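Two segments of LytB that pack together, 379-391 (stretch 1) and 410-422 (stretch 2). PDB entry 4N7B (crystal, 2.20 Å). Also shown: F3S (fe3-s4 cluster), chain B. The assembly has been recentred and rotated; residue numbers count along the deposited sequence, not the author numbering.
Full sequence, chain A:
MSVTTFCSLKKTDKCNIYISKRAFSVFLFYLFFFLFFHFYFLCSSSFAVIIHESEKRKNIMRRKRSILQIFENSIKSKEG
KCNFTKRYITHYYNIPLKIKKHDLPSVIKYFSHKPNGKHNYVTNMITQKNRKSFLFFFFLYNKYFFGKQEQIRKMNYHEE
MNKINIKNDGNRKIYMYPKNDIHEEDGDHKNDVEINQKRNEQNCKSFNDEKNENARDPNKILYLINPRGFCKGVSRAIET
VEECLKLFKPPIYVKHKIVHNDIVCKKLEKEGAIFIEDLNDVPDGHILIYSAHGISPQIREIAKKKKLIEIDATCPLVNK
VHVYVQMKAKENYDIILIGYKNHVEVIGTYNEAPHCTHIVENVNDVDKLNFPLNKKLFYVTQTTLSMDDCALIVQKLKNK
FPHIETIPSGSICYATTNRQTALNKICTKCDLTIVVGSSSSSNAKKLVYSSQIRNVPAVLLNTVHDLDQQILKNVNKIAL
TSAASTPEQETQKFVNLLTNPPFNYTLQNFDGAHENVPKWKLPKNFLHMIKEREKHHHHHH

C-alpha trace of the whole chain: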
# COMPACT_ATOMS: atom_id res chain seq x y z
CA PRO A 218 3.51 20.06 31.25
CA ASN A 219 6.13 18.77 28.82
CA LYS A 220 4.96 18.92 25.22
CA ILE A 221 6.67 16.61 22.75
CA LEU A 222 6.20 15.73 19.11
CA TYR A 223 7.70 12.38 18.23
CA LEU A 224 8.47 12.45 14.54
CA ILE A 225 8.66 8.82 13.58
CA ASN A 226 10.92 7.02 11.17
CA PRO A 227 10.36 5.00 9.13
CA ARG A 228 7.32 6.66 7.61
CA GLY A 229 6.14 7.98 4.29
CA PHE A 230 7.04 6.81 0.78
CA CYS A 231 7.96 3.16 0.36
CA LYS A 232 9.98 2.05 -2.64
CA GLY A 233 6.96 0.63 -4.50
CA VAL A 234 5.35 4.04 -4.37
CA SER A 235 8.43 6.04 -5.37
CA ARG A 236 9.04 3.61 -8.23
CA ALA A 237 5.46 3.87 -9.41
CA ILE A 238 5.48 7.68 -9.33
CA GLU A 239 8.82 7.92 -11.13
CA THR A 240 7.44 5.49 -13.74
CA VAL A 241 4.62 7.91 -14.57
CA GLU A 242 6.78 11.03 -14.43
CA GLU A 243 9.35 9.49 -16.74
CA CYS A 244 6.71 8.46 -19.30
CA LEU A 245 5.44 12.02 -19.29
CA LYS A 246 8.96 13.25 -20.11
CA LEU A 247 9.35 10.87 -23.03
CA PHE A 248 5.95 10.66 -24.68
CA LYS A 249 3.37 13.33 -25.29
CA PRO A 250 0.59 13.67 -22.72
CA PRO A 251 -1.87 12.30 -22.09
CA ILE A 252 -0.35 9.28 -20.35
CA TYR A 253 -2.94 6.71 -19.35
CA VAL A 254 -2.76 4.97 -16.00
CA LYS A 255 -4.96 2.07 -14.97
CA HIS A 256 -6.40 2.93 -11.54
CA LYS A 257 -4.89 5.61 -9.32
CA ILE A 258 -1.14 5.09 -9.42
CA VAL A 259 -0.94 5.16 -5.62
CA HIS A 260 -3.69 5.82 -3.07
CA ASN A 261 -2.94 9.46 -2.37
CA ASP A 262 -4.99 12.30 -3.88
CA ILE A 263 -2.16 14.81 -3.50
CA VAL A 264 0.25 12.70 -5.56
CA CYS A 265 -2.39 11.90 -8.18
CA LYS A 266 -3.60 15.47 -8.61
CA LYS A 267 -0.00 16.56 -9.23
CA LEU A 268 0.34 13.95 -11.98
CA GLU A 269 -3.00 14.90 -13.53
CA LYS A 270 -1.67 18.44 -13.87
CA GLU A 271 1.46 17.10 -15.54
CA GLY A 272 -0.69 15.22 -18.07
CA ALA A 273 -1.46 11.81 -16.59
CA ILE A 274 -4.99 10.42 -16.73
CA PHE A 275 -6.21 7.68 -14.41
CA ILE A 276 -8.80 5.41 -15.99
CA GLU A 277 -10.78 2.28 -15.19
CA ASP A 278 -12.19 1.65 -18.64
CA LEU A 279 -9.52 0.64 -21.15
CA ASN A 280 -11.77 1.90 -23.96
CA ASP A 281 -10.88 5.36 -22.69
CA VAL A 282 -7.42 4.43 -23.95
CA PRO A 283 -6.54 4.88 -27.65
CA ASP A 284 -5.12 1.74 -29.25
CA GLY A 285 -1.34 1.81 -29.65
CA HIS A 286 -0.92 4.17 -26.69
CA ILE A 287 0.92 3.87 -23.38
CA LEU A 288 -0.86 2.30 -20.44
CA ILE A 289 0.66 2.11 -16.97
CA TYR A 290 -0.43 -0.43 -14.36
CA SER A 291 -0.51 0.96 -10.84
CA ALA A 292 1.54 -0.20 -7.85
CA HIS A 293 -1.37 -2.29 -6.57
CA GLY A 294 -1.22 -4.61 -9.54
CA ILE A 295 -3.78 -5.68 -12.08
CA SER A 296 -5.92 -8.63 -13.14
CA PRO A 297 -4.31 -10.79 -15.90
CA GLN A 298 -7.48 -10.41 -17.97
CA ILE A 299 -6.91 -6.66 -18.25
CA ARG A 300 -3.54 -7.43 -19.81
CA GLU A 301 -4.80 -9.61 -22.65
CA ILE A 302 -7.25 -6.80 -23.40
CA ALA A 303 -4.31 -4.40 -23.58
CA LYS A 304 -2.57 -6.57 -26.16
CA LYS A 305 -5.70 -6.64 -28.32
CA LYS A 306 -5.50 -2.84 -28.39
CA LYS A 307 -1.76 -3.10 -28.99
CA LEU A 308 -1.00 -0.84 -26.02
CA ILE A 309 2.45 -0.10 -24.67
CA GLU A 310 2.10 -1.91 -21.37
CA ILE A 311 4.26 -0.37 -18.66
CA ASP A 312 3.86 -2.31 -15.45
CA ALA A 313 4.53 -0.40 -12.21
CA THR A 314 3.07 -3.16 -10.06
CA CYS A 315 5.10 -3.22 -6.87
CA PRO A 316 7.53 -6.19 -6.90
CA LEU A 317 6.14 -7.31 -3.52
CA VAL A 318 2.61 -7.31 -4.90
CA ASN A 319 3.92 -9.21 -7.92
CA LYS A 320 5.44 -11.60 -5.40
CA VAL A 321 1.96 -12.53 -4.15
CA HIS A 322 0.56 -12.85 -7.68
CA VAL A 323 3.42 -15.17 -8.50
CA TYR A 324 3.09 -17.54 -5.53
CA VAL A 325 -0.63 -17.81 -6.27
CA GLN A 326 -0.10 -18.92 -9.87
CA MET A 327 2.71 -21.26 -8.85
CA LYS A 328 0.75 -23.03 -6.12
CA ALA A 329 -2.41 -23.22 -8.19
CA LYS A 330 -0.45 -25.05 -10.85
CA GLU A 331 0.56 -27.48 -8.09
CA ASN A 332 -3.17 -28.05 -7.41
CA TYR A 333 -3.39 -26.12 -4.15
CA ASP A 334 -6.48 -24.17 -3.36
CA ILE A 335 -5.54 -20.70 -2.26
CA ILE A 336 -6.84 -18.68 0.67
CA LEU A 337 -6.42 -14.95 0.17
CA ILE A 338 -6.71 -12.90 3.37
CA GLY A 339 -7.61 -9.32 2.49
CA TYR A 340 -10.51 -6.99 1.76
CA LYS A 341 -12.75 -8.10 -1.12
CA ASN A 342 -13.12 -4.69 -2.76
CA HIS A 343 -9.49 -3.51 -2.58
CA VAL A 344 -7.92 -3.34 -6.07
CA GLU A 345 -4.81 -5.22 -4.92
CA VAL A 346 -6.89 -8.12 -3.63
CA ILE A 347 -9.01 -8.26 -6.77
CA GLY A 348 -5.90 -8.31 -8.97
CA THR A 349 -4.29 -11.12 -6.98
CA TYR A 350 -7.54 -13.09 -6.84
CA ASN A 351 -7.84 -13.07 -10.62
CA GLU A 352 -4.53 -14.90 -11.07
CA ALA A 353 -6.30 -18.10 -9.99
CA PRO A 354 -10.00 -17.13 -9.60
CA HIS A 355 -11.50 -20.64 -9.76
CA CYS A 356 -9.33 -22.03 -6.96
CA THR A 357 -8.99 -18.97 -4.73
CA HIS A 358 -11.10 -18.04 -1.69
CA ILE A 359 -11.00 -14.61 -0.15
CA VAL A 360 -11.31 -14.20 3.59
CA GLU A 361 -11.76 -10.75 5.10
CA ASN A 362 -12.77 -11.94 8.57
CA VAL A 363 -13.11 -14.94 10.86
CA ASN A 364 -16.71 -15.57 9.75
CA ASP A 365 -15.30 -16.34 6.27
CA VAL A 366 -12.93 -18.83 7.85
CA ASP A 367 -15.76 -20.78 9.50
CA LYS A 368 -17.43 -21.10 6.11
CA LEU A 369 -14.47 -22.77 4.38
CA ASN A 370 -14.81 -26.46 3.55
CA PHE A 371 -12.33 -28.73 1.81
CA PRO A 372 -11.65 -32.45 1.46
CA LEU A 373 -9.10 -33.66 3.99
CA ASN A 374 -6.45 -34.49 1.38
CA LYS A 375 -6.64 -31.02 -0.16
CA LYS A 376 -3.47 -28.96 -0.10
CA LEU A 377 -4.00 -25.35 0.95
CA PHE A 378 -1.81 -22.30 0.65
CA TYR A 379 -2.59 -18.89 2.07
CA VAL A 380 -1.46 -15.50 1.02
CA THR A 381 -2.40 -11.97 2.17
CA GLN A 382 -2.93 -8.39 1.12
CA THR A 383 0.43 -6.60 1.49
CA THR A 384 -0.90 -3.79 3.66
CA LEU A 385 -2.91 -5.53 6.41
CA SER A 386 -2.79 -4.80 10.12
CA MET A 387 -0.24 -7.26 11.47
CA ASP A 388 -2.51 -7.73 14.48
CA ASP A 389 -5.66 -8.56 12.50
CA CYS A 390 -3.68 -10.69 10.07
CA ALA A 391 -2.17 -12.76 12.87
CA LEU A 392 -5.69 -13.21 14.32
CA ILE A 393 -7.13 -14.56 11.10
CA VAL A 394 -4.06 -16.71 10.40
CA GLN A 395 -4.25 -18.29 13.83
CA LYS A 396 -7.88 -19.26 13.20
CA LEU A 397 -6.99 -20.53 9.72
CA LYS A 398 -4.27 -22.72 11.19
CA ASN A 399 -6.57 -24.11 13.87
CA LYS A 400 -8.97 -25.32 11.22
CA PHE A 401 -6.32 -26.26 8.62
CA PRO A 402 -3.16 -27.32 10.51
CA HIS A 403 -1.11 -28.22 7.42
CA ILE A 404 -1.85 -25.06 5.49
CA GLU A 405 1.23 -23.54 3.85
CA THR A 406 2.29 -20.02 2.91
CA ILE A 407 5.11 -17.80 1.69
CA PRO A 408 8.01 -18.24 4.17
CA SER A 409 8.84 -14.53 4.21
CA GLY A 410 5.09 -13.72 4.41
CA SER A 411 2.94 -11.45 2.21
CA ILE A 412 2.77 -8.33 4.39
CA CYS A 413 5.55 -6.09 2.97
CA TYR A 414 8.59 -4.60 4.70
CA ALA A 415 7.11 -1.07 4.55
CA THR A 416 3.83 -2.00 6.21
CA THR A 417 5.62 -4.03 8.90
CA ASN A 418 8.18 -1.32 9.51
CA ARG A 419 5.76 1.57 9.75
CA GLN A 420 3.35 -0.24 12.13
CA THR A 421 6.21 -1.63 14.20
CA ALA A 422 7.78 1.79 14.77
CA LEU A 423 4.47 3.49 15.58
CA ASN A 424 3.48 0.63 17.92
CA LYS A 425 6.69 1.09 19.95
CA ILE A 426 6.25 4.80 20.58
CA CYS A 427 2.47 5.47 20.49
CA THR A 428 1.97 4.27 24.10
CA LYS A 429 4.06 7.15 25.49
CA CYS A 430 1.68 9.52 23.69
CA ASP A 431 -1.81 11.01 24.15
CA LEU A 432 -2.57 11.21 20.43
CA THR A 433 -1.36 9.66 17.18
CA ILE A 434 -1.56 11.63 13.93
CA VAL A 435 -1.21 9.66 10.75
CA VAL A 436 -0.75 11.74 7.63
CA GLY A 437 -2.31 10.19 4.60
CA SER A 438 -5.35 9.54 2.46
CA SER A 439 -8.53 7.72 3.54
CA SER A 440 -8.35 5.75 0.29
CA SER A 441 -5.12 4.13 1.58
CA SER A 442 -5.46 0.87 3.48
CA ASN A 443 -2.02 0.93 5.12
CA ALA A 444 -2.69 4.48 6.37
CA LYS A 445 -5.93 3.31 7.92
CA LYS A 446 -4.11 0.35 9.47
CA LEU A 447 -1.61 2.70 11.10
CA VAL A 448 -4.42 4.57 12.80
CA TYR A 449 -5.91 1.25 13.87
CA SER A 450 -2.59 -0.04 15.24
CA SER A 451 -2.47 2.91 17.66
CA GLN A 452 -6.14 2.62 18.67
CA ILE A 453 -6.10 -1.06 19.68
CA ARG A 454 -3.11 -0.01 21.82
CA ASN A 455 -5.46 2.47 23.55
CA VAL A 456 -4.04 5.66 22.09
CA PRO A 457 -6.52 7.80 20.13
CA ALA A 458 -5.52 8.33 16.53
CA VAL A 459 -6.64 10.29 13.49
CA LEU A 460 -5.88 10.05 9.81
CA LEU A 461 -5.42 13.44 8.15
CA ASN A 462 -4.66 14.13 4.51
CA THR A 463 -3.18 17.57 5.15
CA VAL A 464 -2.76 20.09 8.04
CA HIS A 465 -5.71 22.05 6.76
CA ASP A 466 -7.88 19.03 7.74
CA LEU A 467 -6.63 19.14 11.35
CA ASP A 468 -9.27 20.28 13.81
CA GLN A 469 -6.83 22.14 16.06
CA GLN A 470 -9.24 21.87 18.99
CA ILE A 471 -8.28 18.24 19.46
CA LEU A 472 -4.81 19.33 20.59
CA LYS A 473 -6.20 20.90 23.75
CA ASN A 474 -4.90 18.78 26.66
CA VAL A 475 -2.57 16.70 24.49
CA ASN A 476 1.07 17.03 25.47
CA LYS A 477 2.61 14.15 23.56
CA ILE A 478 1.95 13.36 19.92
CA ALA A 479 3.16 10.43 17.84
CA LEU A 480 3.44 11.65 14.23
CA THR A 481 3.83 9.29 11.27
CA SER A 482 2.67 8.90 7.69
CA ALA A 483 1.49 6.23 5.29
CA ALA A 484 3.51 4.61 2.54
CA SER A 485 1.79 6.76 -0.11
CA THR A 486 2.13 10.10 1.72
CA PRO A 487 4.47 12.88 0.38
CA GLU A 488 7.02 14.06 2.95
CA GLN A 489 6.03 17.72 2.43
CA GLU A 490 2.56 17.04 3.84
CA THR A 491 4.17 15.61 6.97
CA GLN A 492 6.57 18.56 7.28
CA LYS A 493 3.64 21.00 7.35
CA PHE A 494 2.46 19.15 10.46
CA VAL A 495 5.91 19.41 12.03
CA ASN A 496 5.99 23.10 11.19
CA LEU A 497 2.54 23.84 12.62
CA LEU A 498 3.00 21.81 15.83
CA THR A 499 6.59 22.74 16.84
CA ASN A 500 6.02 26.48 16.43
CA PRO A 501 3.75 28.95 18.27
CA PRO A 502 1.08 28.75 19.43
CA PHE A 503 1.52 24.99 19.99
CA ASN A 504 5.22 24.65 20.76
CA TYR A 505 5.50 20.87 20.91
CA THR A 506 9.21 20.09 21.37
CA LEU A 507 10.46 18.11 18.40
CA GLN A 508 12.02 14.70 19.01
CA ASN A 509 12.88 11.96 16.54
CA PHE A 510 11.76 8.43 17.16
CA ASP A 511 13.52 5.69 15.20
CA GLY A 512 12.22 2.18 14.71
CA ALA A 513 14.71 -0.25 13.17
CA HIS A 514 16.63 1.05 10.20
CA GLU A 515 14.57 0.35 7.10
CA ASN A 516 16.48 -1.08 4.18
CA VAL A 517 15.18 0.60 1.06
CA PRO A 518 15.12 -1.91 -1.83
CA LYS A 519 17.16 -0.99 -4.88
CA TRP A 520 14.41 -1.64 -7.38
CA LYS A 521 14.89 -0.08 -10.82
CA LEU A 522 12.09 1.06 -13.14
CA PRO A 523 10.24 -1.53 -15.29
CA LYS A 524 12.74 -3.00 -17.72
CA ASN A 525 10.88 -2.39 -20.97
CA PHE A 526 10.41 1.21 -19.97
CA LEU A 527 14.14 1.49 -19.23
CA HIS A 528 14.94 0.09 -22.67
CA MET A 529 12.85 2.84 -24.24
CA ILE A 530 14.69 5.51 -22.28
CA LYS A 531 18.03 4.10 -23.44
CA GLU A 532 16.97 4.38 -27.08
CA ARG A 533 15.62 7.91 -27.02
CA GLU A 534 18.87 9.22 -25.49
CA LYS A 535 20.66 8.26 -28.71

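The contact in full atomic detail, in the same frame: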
# COMPACT_ATOMS: atom_id res chain seq x y z
N TYR A 379 -2.01 -20.19 1.85
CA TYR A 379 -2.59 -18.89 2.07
C TYR A 379 -1.62 -17.79 1.76
O TYR A 379 -0.41 -17.95 1.80
CB TYR A 379 -3.16 -18.75 3.49
CG TYR A 379 -2.17 -18.41 4.59
CD1 TYR A 379 -1.77 -17.09 4.82
CD2 TYR A 379 -1.66 -19.40 5.43
CE1 TYR A 379 -0.88 -16.78 5.83
CE2 TYR A 379 -0.77 -19.09 6.45
CZ TYR A 379 -0.38 -17.78 6.64
OH TYR A 379 0.51 -17.45 7.64
N VAL A 380 -2.19 -16.63 1.49
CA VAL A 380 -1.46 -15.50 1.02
C VAL A 380 -2.25 -14.31 1.57
O VAL A 380 -3.41 -14.50 1.98
CB VAL A 380 -1.41 -15.60 -0.53
CG1 VAL A 380 -2.10 -14.45 -1.20
CG2 VAL A 380 -0.01 -15.79 -0.99
N THR A 381 -1.67 -13.11 1.63
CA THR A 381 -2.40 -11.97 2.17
C THR A 381 -2.19 -10.71 1.36
O THR A 381 -1.21 -10.57 0.61
CB THR A 381 -2.03 -11.67 3.67
OG1 THR A 381 -0.83 -10.90 3.76
CG2 THR A 381 -1.86 -12.94 4.45
N GLN A 382 -3.12 -9.78 1.52
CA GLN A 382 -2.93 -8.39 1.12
C GLN A 382 -1.65 -7.85 1.77
O GLN A 382 -1.37 -8.13 2.94
CB GLN A 382 -4.14 -7.59 1.58
CG GLN A 382 -4.27 -6.19 1.02
CD GLN A 382 -5.60 -5.57 1.39
OE1 GLN A 382 -6.56 -6.27 1.66
NE2 GLN A 382 -5.65 -4.25 1.43
N THR A 383 -0.89 -7.05 1.03
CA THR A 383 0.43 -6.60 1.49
C THR A 383 0.38 -5.58 2.62
O THR A 383 1.37 -5.40 3.32
CB THR A 383 1.23 -5.95 0.35
OG1 THR A 383 0.54 -4.78 -0.12
CG2 THR A 383 1.40 -6.91 -0.78
N THR A 384 -0.77 -4.94 2.78
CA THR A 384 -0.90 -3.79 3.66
C THR A 384 -1.81 -4.00 4.88
O THR A 384 -2.27 -3.04 5.49
CB THR A 384 -1.50 -2.62 2.88
OG1 THR A 384 -2.65 -3.09 2.17
CG2 THR A 384 -0.48 -2.06 1.89
N LEU A 385 -2.04 -5.25 5.28
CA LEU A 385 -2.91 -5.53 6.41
C LEU A 385 -2.33 -5.01 7.74
O LEU A 385 -1.14 -4.71 7.86
CB LEU A 385 -3.15 -7.03 6.52
CG LEU A 385 -3.90 -7.65 5.33
CD1 LEU A 385 -4.16 -9.11 5.60
CD2 LEU A 385 -5.21 -6.90 5.07
N SER A 386 -3.20 -4.89 8.73
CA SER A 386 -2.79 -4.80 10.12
C SER A 386 -2.12 -6.11 10.48
O SER A 386 -2.67 -7.18 10.23
CB SER A 386 -4.03 -4.66 11.00
OG SER A 386 -3.72 -5.04 12.33
N MET A 387 -0.93 -6.05 11.06
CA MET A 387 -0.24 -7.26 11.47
C MET A 387 -1.03 -7.95 12.57
O MET A 387 -0.99 -9.17 12.69
CB MET A 387 1.16 -6.95 11.97
CG MET A 387 2.08 -6.41 10.89
SD MET A 387 3.80 -6.39 11.42
CE MET A 387 3.81 -5.03 12.51
N ASP A 388 -1.74 -7.17 13.38
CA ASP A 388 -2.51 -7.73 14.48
C ASP A 388 -3.72 -8.52 13.99
O ASP A 388 -3.91 -9.65 14.40
CB ASP A 388 -2.97 -6.62 15.41
CG ASP A 388 -1.81 -5.80 15.94
OD1 ASP A 388 -1.03 -6.34 16.76
OD2 ASP A 388 -1.67 -4.63 15.51
N ASP A 389 -4.52 -7.90 13.12
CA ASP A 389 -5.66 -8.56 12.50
C ASP A 389 -5.20 -9.77 11.72
O ASP A 389 -5.80 -10.84 11.81
CB ASP A 389 -6.37 -7.62 11.53
CG ASP A 389 -7.28 -6.61 12.22
OD1 ASP A 389 -7.49 -6.70 13.46
OD2 ASP A 389 -7.80 -5.72 11.48
N CYS A 390 -4.14 -9.60 10.93
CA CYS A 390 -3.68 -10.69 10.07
C CYS A 390 -3.33 -11.90 10.92
O CYS A 390 -3.75 -13.02 10.63
CB CYS A 390 -2.46 -10.28 9.23
SG CYS A 390 -2.08 -11.49 7.97
N ALA A 391 -2.56 -11.67 11.98
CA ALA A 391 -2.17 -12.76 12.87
C ALA A 391 -3.40 -13.46 13.46
O ALA A 391 -3.40 -14.69 13.65
CB ALA A 391 -1.27 -12.24 13.98
N GLY A 410 6.37 -14.40 4.21
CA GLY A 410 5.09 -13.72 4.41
C GLY A 410 4.71 -12.81 3.24
O GLY A 410 5.51 -12.59 2.33
N SER A 411 3.49 -12.28 3.28
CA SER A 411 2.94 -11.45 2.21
C SER A 411 2.90 -9.98 2.62
O SER A 411 2.91 -9.08 1.77
CB SER A 411 1.51 -11.90 1.84
OG SER A 411 1.50 -13.28 1.52
N ILE A 412 2.81 -9.72 3.92
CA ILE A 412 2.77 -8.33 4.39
C ILE A 412 4.17 -7.74 4.17
O ILE A 412 5.16 -8.29 4.66
CB ILE A 412 2.37 -8.25 5.87
CG1 ILE A 412 0.90 -8.66 6.04
CG2 ILE A 412 2.55 -6.83 6.39
CD1 ILE A 412 0.45 -8.63 7.45
N CYS A 413 4.25 -6.62 3.43
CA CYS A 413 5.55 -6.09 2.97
C CYS A 413 6.37 -5.36 4.07
O CYS A 413 5.86 -4.99 5.13
CB CYS A 413 5.34 -5.13 1.80
SG CYS A 413 4.59 -3.56 2.25
N TYR A 414 7.64 -5.15 3.76
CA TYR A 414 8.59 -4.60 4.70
C TYR A 414 8.11 -3.22 5.15
O TYR A 414 8.30 -2.83 6.31
CB TYR A 414 10.01 -4.52 4.04
CG TYR A 414 10.12 -3.36 3.11
CD1 TYR A 414 9.54 -3.40 1.84
CD2 TYR A 414 10.73 -2.18 3.52
CE1 TYR A 414 9.61 -2.30 1.00
CE2 TYR A 414 10.80 -1.09 2.69
CZ TYR A 414 10.24 -1.15 1.44
OH TYR A 414 10.31 -0.05 0.63
N ALA A 415 7.47 -2.47 4.24
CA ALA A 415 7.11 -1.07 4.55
C ALA A 415 5.95 -1.01 5.52
O ALA A 415 5.93 -0.19 6.44
CB ALA A 415 6.78 -0.31 3.27
N THR A 416 4.99 -1.90 5.32
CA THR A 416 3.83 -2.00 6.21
C THR A 416 4.29 -2.44 7.62
O THR A 416 4.00 -1.81 8.64
CB THR A 416 2.87 -3.00 5.61
OG1 THR A 416 2.40 -2.49 4.36
CG2 THR A 416 1.69 -3.27 6.53
N THR A 417 5.08 -3.50 7.65
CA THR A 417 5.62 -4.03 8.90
C THR A 417 6.42 -2.94 9.64
O THR A 417 6.24 -2.70 10.83
CB THR A 417 6.58 -5.21 8.60
OG1 THR A 417 5.84 -6.29 8.05
CG2 THR A 417 7.30 -5.66 9.87
N ASN A 418 7.31 -2.29 8.91
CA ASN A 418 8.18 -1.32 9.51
C ASN A 418 7.42 -0.12 10.04
O ASN A 418 7.73 0.38 11.12
CB ASN A 418 9.22 -0.83 8.50
CG ASN A 418 10.28 -1.87 8.19
OD1 ASN A 418 10.38 -2.89 8.86
ND2 ASN A 418 11.11 -1.58 7.19
N ARG A 419 6.47 0.39 9.28
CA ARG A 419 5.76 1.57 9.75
C ARG A 419 4.88 1.27 10.96
O ARG A 419 4.86 2.07 11.90
CB ARG A 419 4.95 2.20 8.61
CG ARG A 419 5.82 3.11 7.75
CD ARG A 419 5.49 2.98 6.29
NE ARG A 419 6.51 3.64 5.48
CZ ARG A 419 7.69 3.11 5.17
NH1 ARG A 419 8.01 1.89 5.59
NH2 ARG A 419 8.55 3.80 4.45
N GLN A 420 4.15 0.14 10.97
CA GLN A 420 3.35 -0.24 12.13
C GLN A 420 4.23 -0.54 13.33
O GLN A 420 3.94 -0.12 14.45
CB GLN A 420 2.49 -1.48 11.82
CG GLN A 420 1.31 -1.19 10.91
CD GLN A 420 0.56 -2.45 10.49
OE1 GLN A 420 0.52 -3.44 11.22
NE2 GLN A 420 -0.01 -2.43 9.29
N THR A 421 5.33 -1.24 13.10
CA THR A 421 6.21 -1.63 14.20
C THR A 421 6.76 -0.39 14.93
O THR A 421 6.77 -0.32 16.17
CB THR A 421 7.36 -2.53 13.72
OG1 THR A 421 6.82 -3.75 13.20
CG2 THR A 421 8.32 -2.85 14.88
N ALA A 422 7.18 0.61 14.17
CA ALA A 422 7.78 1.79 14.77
C ALA A 422 6.73 2.58 15.55
O ALA A 422 6.94 2.99 16.68
CB ALA A 422 8.41 2.65 13.71
FE1 F3S B . 4.72 -0.07 -0.87
FE3 F3S B . 4.93 -2.31 -2.35
FE4 F3S B . 4.41 -2.41 0.28
S1 F3S B . 3.80 -0.48 -2.82
S2 F3S B . 3.28 -0.54 0.76
S3 F3S B . 6.25 -1.69 -0.71
S4 F3S B . 3.56 -3.69 -1.29
O HOH W 1 1.33 -12.27 5.61
O HOH W 2 0.67 -3.93 14.00

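The most unusual feature of this contact is a cysteine that serves three structures at once. Cys413 SG binds FE4 of the F3S cluster at 2.3 Å and, at the N-cap of the second helix, accepts a hydrogen bond from Thr416 N (3.5 Å), while its backbone N donates to Thr383 O (3.1 Å), tying the metal site to the turn from Gln382 to Leu385. That carbonyl also receives a CA-H...O contact from Ile412 CA at 3.4 Å.

Beyond the turn, Gln420 points toward the first stretch and uses both ends of its amide: NE2 donates to Leu385 O (2.9 Å), and OE1 accepts from Met387 N (3.0 Å). Glutamine suits this buried place because one planar group carries both a donor and an acceptor for backbone at a helix start. Ser386, the N-cap there, points away from the second stretch, and its OG accepts from Asp389 N at 3.1 Å. Water 2 links Gln420 OE1 to Asp388 OD2.

At the strand end, Ser411 is small enough to lie close against the backbone, and its OG accepts from Thr381 N (3.2 Å). Ile412 supplies the apolar element: its CD1 lies 3.8 Å from Cys390 CB and 4.0 Å from Leu385 CB. Flexible Met387 reaches across to the second helix, its CE lying 3.3 Å from Thr421 OG1 and 3.8 Å from Thr417 O.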